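Local coordinates for benzyl alcohol dehydrogenase (Acinetobacter calcoaceticus, PDB 1F8F), which catalyses the NAD-dependent oxidation of aromatic alcohols such as benzyl alcohol to their aldehydes, probably as a zinc-dependent medium-chain alcohol dehydrogenase with a Rossmann coenzyme-binding domain, at residues Val157-Asp162 with Glu327-Tyr332; Lys232-Thr237 with Asp340-Phe345; Ala181-Leu186 with Leu207-Val212. All blocks are in the same frame, centred on the assembly; numbering follows the deposited sequence. Where two conformers were deposited one is given.

Contact 1: residues Val157-Asp162 with Glu327-Tyr332. With SO4 (sulfate ion), chain E.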
# COMPACT_ATOMS: atom_id res chain seq x y z
N VAL A 157 -23.12 -15.53 -7.78
CA VAL A 157 -22.03 -15.40 -8.68
C VAL A 157 -22.09 -16.29 -9.91
O VAL A 157 -21.87 -17.49 -9.97
CB VAL A 157 -20.65 -15.62 -8.04
CG1 VAL A 157 -19.49 -15.12 -8.86
CG2 VAL A 157 -20.54 -15.02 -6.64
N LYS A 158 -22.29 -15.61 -11.05
CA LYS A 158 -22.36 -16.25 -12.36
C LYS A 158 -21.01 -16.86 -12.74
O LYS A 158 -19.99 -16.18 -12.66
CB LYS A 158 -22.84 -15.30 -13.46
CG LYS A 158 -22.71 -15.83 -14.89
CD LYS A 158 -23.75 -15.17 -15.79
CE LYS A 158 -23.22 -14.94 -17.20
NZ LYS A 158 -24.25 -14.25 -18.05
N VAL A 159 -21.01 -18.14 -13.13
CA VAL A 159 -19.78 -18.75 -13.62
C VAL A 159 -20.06 -19.44 -14.95
O VAL A 159 -21.19 -19.65 -15.40
CB VAL A 159 -19.09 -19.73 -12.66
CG1 VAL A 159 -18.71 -19.17 -11.31
CG2 VAL A 159 -19.97 -20.97 -12.46
N THR A 160 -18.96 -19.82 -15.59
CA THR A 160 -18.98 -20.42 -16.91
C THR A 160 -19.70 -21.74 -17.01
O THR A 160 -19.58 -22.56 -16.10
CB THR A 160 -17.53 -20.61 -17.42
OG1 THR A 160 -17.59 -21.00 -18.78
CG2 THR A 160 -16.72 -21.64 -16.68
N LYS A 161 -20.36 -22.03 -18.13
CA LYS A 161 -21.01 -23.32 -18.32
C LYS A 161 -20.04 -24.38 -18.81
O LYS A 161 -20.38 -25.56 -18.96
CB LYS A 161 -22.15 -23.22 -19.34
CG LYS A 161 -23.35 -22.41 -18.87
CD LYS A 161 -24.48 -22.43 -19.88
CE LYS A 161 -25.57 -21.39 -19.66
NZ LYS A 161 -26.33 -21.59 -18.38
N ASP A 162 -18.77 -24.04 -18.99
CA ASP A 162 -17.75 -24.92 -19.50
C ASP A 162 -17.10 -25.81 -18.45
O ASP A 162 -16.13 -26.51 -18.77
CB ASP A 162 -16.64 -24.10 -20.17
CG ASP A 162 -16.93 -23.45 -21.49
OD1 ASP A 162 -18.08 -23.35 -21.98
OD2 ASP A 162 -15.95 -22.98 -22.12
N GLU A 327 -12.04 -15.41 -10.74
CA GLU A 327 -10.61 -15.50 -10.95
C GLU A 327 -10.11 -16.92 -10.58
O GLU A 327 -9.32 -17.54 -11.31
CB GLU A 327 -9.79 -14.43 -10.20
CG GLU A 327 -9.89 -13.01 -10.76
CD GLU A 327 -9.44 -11.94 -9.81
OE1 GLU A 327 -9.18 -12.10 -8.61
OE2 GLU A 327 -9.32 -10.78 -10.26
N LEU A 328 -10.62 -17.49 -9.48
CA LEU A 328 -10.22 -18.86 -9.16
C LEU A 328 -10.68 -19.85 -10.24
O LEU A 328 -9.92 -20.74 -10.57
CB LEU A 328 -10.72 -19.29 -7.79
CG LEU A 328 -10.23 -18.44 -6.60
CD1 LEU A 328 -10.91 -18.98 -5.35
CD2 LEU A 328 -8.71 -18.36 -6.51
N VAL A 329 -11.88 -19.78 -10.77
CA VAL A 329 -12.34 -20.72 -11.82
C VAL A 329 -11.43 -20.62 -13.04
O VAL A 329 -11.19 -21.62 -13.72
CB VAL A 329 -13.79 -20.44 -12.27
CG1 VAL A 329 -14.23 -21.30 -13.44
CG2 VAL A 329 -14.81 -20.61 -11.16
N ARG A 330 -10.99 -19.41 -13.39
CA ARG A 330 -10.09 -19.22 -14.53
C ARG A 330 -8.73 -19.82 -14.23
O ARG A 330 -8.17 -20.41 -15.12
CB ARG A 330 -9.91 -17.73 -14.88
CG ARG A 330 -8.83 -17.30 -15.85
CD ARG A 330 -8.28 -15.90 -15.62
NE ARG A 330 -9.10 -14.82 -15.28
CZ ARG A 330 -9.72 -13.75 -14.92
NH1 ARG A 330 -11.06 -13.71 -15.00
NH2 ARG A 330 -9.15 -12.64 -14.42
N LEU A 331 -8.17 -19.70 -13.05
CA LEU A 331 -6.87 -20.28 -12.69
C LEU A 331 -6.91 -21.79 -12.74
O LEU A 331 -6.00 -22.49 -13.24
CB LEU A 331 -6.48 -19.70 -11.32
CG LEU A 331 -5.88 -18.29 -11.37
CD1 LEU A 331 -5.60 -17.85 -9.94
CD2 LEU A 331 -4.56 -18.25 -12.18
N TYR A 332 -8.06 -22.34 -12.31
CA TYR A 332 -8.31 -23.77 -12.38
C TYR A 332 -8.37 -24.19 -13.86
O TYR A 332 -7.72 -25.21 -14.15
CB TYR A 332 -9.64 -24.15 -11.70
CG TYR A 332 -10.17 -25.53 -12.01
CD1 TYR A 332 -9.58 -26.65 -11.44
CD2 TYR A 332 -11.23 -25.75 -12.87
CE1 TYR A 332 -10.00 -27.94 -11.70
CE2 TYR A 332 -11.70 -27.02 -13.17
CZ TYR A 332 -11.08 -28.12 -12.58
OH TYR A 332 -11.50 -29.39 -12.82
S SO4 E . -10.39 -9.50 -13.36
O1 SO4 E . -11.75 -9.82 -12.83
O2 SO4 E . -10.05 -8.09 -12.90
O3 SO4 E . -10.46 -9.44 -14.86
O4 SO4 E . -9.40 -10.51 -12.90
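Val159 and Thr160 meet Val329 where strand 156-159 of the GroES-like region and the residues following it pack against helix 321-333 of the zinc-binding dehydrogenase region, joining the two parts of a medium-chain dehydrogenase. The meeting is small and wholly apolar, and its two methyl pairs share one valine. Val329 spreads its methyls over two partners: CG2 approaches Val159 CG1 at 4.2 Å, the two side chains lying almost perpendicular, while CG1 reaches Thr160 CG2 at 4.1 Å. The backbones stay apart, with Val159 CA and Val329 CA 7.9 Å from each other, so the branched side chains alone bridge the gap. Leu168 also lies on Val159 and Leu171 on Val329, which extends the same hydrophobic layer.

Charged groups gather on another side of the helix, turned to a second subunit and to a sulfate that probably comes from the crystallisation liquor and is probably incidental. Arg330 NH2 gives sulfate O4 a weak hydrogen bond of 2.6 Å, bent to 130°, and the sulfur lies in the guanidinium plane at its edge. The same NH2 has a second partner, donating to the carbonyl of Ala191 of the second subunit.

A polar turn follows. With OG1 opposite its backbone N (chi1 -171°), Thr160 directs CG2 at the valine and leaves the hydroxyl for an ST turn, in which Asp162 N donates to Thr160 OG1 at 3.3 Å and 164°.

Contact 2: residues Lys232-Thr237 with Asp340-Phe345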
# COMPACT_ATOMS: atom_id res chain seq x y z
N LYS A 232 2.34 -32.46 -0.10
CA LYS A 232 3.56 -32.71 -0.83
C LYS A 232 3.35 -33.04 -2.30
O LYS A 232 4.11 -32.61 -3.16
CB LYS A 232 4.17 -33.98 -0.21
CG LYS A 232 5.59 -33.85 0.24
CD LYS A 232 6.53 -33.60 -0.95
CE LYS A 232 7.70 -32.82 -0.31
NZ LYS A 232 8.44 -32.10 -1.37
N GLN A 233 2.34 -33.87 -2.58
CA GLN A 233 1.92 -34.21 -3.93
C GLN A 233 1.32 -32.94 -4.56
O GLN A 233 1.44 -32.77 -5.78
CB GLN A 233 0.96 -35.39 -3.94
CG GLN A 233 1.40 -36.69 -3.29
CD GLN A 233 0.30 -37.71 -3.10
OE1 GLN A 233 -0.86 -37.40 -3.37
NE2 GLN A 233 0.57 -38.95 -2.70
N LEU A 234 0.76 -32.00 -3.80
CA LEU A 234 0.22 -30.76 -4.36
C LEU A 234 1.35 -29.76 -4.58
O LEU A 234 1.13 -28.74 -5.24
CB LEU A 234 -0.97 -30.18 -3.58
CG LEU A 234 -2.21 -31.07 -3.45
CD1 LEU A 234 -3.29 -30.63 -2.47
CD2 LEU A 234 -2.98 -31.21 -4.75
N GLY A 235 2.57 -30.01 -4.09
CA GLY A 235 3.71 -29.14 -4.30
C GLY A 235 4.25 -28.41 -3.07
O GLY A 235 4.93 -27.34 -3.15
N ALA A 236 4.04 -29.01 -1.88
CA ALA A 236 4.66 -28.42 -0.68
C ALA A 236 6.16 -28.78 -0.82
O ALA A 236 6.39 -29.93 -1.25
CB ALA A 236 4.16 -28.98 0.63
N THR A 237 7.04 -27.82 -0.58
CA THR A 237 8.46 -28.12 -0.67
C THR A 237 8.84 -28.92 0.60
O THR A 237 9.78 -29.68 0.50
CB THR A 237 9.42 -26.91 -0.67
OG1 THR A 237 9.15 -26.13 0.52
CG2 THR A 237 9.34 -26.06 -1.93
N ASP A 340 -9.87 -29.36 -7.38
CA ASP A 340 -10.61 -30.60 -7.55
C ASP A 340 -9.93 -31.80 -6.88
O ASP A 340 -10.56 -32.84 -6.66
CB ASP A 340 -10.86 -30.96 -9.01
CG ASP A 340 -9.66 -31.22 -9.88
OD1 ASP A 340 -8.53 -30.78 -9.63
OD2 ASP A 340 -9.85 -31.94 -10.88
N GLN A 341 -8.65 -31.75 -6.53
CA GLN A 341 -8.01 -32.85 -5.83
C GLN A 341 -8.38 -32.95 -4.36
O GLN A 341 -7.99 -33.97 -3.81
CB GLN A 341 -6.49 -32.89 -5.96
CG GLN A 341 -6.17 -32.71 -7.43
CD GLN A 341 -5.23 -33.67 -8.04
OE1 GLN A 341 -5.52 -34.89 -8.00
NE2 GLN A 341 -4.16 -33.05 -8.60
N LEU A 342 -9.11 -32.00 -3.78
CA LEU A 342 -9.52 -32.15 -2.38
C LEU A 342 -10.90 -32.79 -2.26
O LEU A 342 -11.47 -32.97 -1.16
CB LEU A 342 -9.56 -30.73 -1.78
CG LEU A 342 -8.38 -29.82 -2.09
CD1 LEU A 342 -8.52 -28.40 -1.51
CD2 LEU A 342 -7.06 -30.38 -1.56
N VAL A 343 -11.56 -33.06 -3.39
CA VAL A 343 -12.96 -33.44 -3.37
C VAL A 343 -13.41 -34.88 -3.45
O VAL A 343 -12.85 -35.56 -4.31
CB VAL A 343 -13.61 -32.62 -4.55
CG1 VAL A 343 -14.97 -33.05 -4.98
CG2 VAL A 343 -13.69 -31.16 -4.02
N LYS A 344 -14.46 -35.23 -2.67
CA LYS A 344 -15.09 -36.54 -2.83
C LYS A 344 -16.63 -36.41 -2.77
O LYS A 344 -17.19 -35.76 -1.89
CB LYS A 344 -14.60 -37.55 -1.79
CG LYS A 344 -15.23 -38.92 -1.84
CD LYS A 344 -14.93 -39.76 -0.59
CE LYS A 344 -15.19 -41.25 -0.69
NZ LYS A 344 -16.65 -41.56 -0.84
N PHE A 345 -17.35 -36.96 -3.74
CA PHE A 345 -18.80 -36.87 -3.86
C PHE A 345 -19.60 -37.90 -3.08
O PHE A 345 -19.21 -39.07 -3.01
CB PHE A 345 -19.18 -36.98 -5.34
CG PHE A 345 -18.79 -35.85 -6.24
CD1 PHE A 345 -19.43 -34.64 -6.21
CD2 PHE A 345 -17.78 -36.03 -7.20
CE1 PHE A 345 -19.09 -33.59 -7.06
CE2 PHE A 345 -17.42 -35.00 -8.06
CZ PHE A 345 -18.07 -33.76 -7.98
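A Schellman motif closes helix 225-234 of the Rossmann domain, and Leu234, just ahead of its Gly235, lays its two methyls on Gln341 and Leu342 of the short 3-10 turn that leads into strand 343-347. The fork of the leucine divides the work: CD1 comes to 3.9 Å from Leu342 CD2, and CD2 rests 4.1 Å from Gln341 CB. Leu234 and Gln341 pass each other in opposite directions, and the nearest approach of the glutamine is at CB; its bend at chi2 carries the amide on past the leucine. Leu342 leaves its backbone alongside the contact and turns in only at its methyl end, CG standing opposite the carbonyl carbon at chi1 -46°.

The turn after the helix is held from within. Gly235 has a positive phi of 113°, as the motif requires, and its N makes a weak bond back to Lys232 O. Lys232 NZ curls over the turn to Ala236 O, 3.0 Å away, arriving in the carbonyl plane on a lone pair, and it adds a weak bond to Thr237 O.

Leu204 of helix 201-213 touches both Leu234 and Leu342, with Leu208 adding to the leucine of the helix end. The side chain of Leu342 lies about 8 Å from the bound NAD and is also backed by Leu364, and the Leu342 backbone pairs with Lys365, the first residue of the neighbouring strand 365-369.

Contact 3: residues Ala181-Leu186 with Leu207-Val212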
# COMPACT_ATOMS: atom_id res chain seq x y z
N ALA A 181 -6.76 -15.75 1.62
CA ALA A 181 -5.91 -15.26 2.74
C ALA A 181 -4.52 -14.96 2.21
O ALA A 181 -3.78 -14.06 2.58
CB ALA A 181 -5.88 -16.40 3.72
N CYS A 182 -4.07 -15.88 1.31
CA CYS A 182 -2.77 -15.64 0.66
C CYS A 182 -2.81 -14.54 -0.37
O CYS A 182 -1.97 -13.62 -0.40
CB CYS A 182 -2.45 -16.98 0.03
SG CYS A 182 -1.45 -18.15 0.93
N ILE A 183 -3.77 -14.56 -1.30
CA ILE A 183 -3.77 -13.58 -2.40
C ILE A 183 -4.25 -12.21 -1.95
O ILE A 183 -3.59 -11.23 -2.36
CB ILE A 183 -4.56 -14.07 -3.64
CG1 ILE A 183 -3.79 -15.20 -4.37
CG2 ILE A 183 -4.81 -12.96 -4.67
CD1 ILE A 183 -4.62 -16.15 -5.21
N ASN A 184 -5.36 -12.06 -1.25
CA ASN A 184 -5.89 -10.75 -0.91
C ASN A 184 -5.41 -10.20 0.42
O ASN A 184 -5.25 -8.99 0.53
CB ASN A 184 -7.42 -10.71 -0.88
CG ASN A 184 -8.06 -11.27 -2.13
OD1 ASN A 184 -7.63 -10.92 -3.21
ND2 ASN A 184 -9.07 -12.17 -2.01
N ALA A 185 -5.27 -11.11 1.40
CA ALA A 185 -5.01 -10.59 2.75
C ALA A 185 -3.52 -10.51 3.03
O ALA A 185 -3.01 -9.43 3.28
CB ALA A 185 -5.72 -11.42 3.83
N LEU A 186 -2.84 -11.63 2.96
CA LEU A 186 -1.40 -11.58 3.26
C LEU A 186 -0.57 -10.80 2.26
O LEU A 186 0.54 -10.33 2.34
CB LEU A 186 -0.88 -13.03 3.38
CG LEU A 186 -1.38 -13.77 4.64
CD1 LEU A 186 -0.96 -15.25 4.48
CD2 LEU A 186 -0.90 -13.10 5.91
N LEU A 207 -2.22 -23.31 0.26
CA LEU A 207 -0.94 -23.80 -0.25
C LEU A 207 -0.92 -23.70 -1.79
O LEU A 207 0.06 -23.21 -2.34
CB LEU A 207 -0.63 -25.23 0.19
CG LEU A 207 0.66 -25.80 -0.44
CD1 LEU A 207 1.44 -26.45 0.68
CD2 LEU A 207 0.33 -26.70 -1.62
N LEU A 208 -1.99 -24.12 -2.46
CA LEU A 208 -2.14 -24.01 -3.90
C LEU A 208 -2.06 -22.53 -4.36
O LEU A 208 -1.39 -22.21 -5.34
CB LEU A 208 -3.45 -24.61 -4.44
CG LEU A 208 -3.63 -26.13 -4.36
CD1 LEU A 208 -4.94 -26.55 -5.00
CD2 LEU A 208 -2.48 -26.86 -5.05
N ALA A 209 -2.58 -21.56 -3.65
CA ALA A 209 -2.51 -20.15 -3.98
C ALA A 209 -1.13 -19.55 -3.77
O ALA A 209 -0.79 -18.65 -4.53
CB ALA A 209 -3.54 -19.33 -3.18
N ALA A 210 -0.33 -20.00 -2.81
CA ALA A 210 1.02 -19.50 -2.60
C ALA A 210 1.90 -20.00 -3.77
O ALA A 210 2.87 -19.36 -4.18
CB ALA A 210 1.63 -20.05 -1.32
N LYS A 211 1.48 -21.12 -4.34
CA LYS A 211 2.21 -21.64 -5.49
C LYS A 211 1.99 -20.62 -6.62
O LYS A 211 2.95 -20.25 -7.29
CB LYS A 211 1.98 -23.07 -6.09
CG LYS A 211 1.95 -24.21 -5.09
CD LYS A 211 1.53 -25.53 -5.71
CE LYS A 211 2.63 -26.16 -6.54
NZ LYS A 211 2.12 -27.34 -7.31
N VAL A 212 0.74 -20.19 -6.79
CA VAL A 212 0.38 -19.21 -7.79
C VAL A 212 1.08 -17.87 -7.51
O VAL A 212 1.58 -17.34 -8.51
CB VAL A 212 -1.14 -18.94 -7.87
CG1 VAL A 212 -1.52 -17.81 -8.82
CG2 VAL A 212 -1.83 -20.23 -8.33
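Helix segments 181-186 and 207-212 cross at 70°, with axes 9.0 Å apart at closest approach and Cys182 CA only 6.3 Å from Ala210 CA, a spacing made possible by the small side chains at the crossing.

Ala209 is the hub. Its single methyl takes two neighbours on one turn of the opposing helix: Cys182 CB lies 4.1 Å from Ala209 CB, and Ile183 CD1 touches the same Ala209 CB at 3.9 Å. The isoleucine does not start out facing its partner; its CG1 branch stands opposite the carbonyl carbon (chi1 -72°) and, extended further at chi2 155°, brings the terminal methyl back over the alanine. Cys182 was deposited in two conformers; in one of them the sulfur leans toward Ala210, an approach that is doubtful because it depends on the conformer. The cysteine CB carries the firmer contact. The contact is apolar packing.

Helix 174-186 widens at this point: Leu186 N bonds back to Ala181 O, five residues earlier, a pi-type turn spanning Cys182 to Ala185. Segment 207-212 keeps i to i+4 bonds such as Lys211 N to Leu207 O, with weak i+3 bonds beside them.

Pro190 of the second subunit packs on both Ile183 and Val212. Helix 174-186, which follows the zinc ligand Cys173, reaches strand 259-264 of the parallel Rossmann sheet through Ala181 and Leu186. Both helices rest on strand 193-197, where Phe194 lies under Cys182, Leu186 and Ala210, and helix 201-213 is the connection of the beta-alpha-beta crossover from that strand to 217-222, which receives Leu207 and Lys211 at Ile218.

How the contacts relate
Along the chain the segments run 157-162, 181-186, 207-212, 232-237, 327-332 and 340-345: contact 3 is nested within contact 1, precedes contact 2 in series, and contacts 1 and 2 interlock. Their centres lie about 15 Å (2 and 3), about 18 Å (1 and 3) and about 19 Å (1 and 2) apart. Lys211 NZ of contact 3 hydrogen-bonds Leu234 O of contact 2 at 2.7 Å, tying helix 201-213 to the end of helix 225-234. Helix 321-333 meets contact 3 through Leu331 and Val212, and contact 2 through Tyr332 and Asp340. Contacts 1 and 2 link the Rossmann domain to the mixed sheet, while contact 3 packs within the Rossmann domain; contacts 1 and 3 also meet the second subunit.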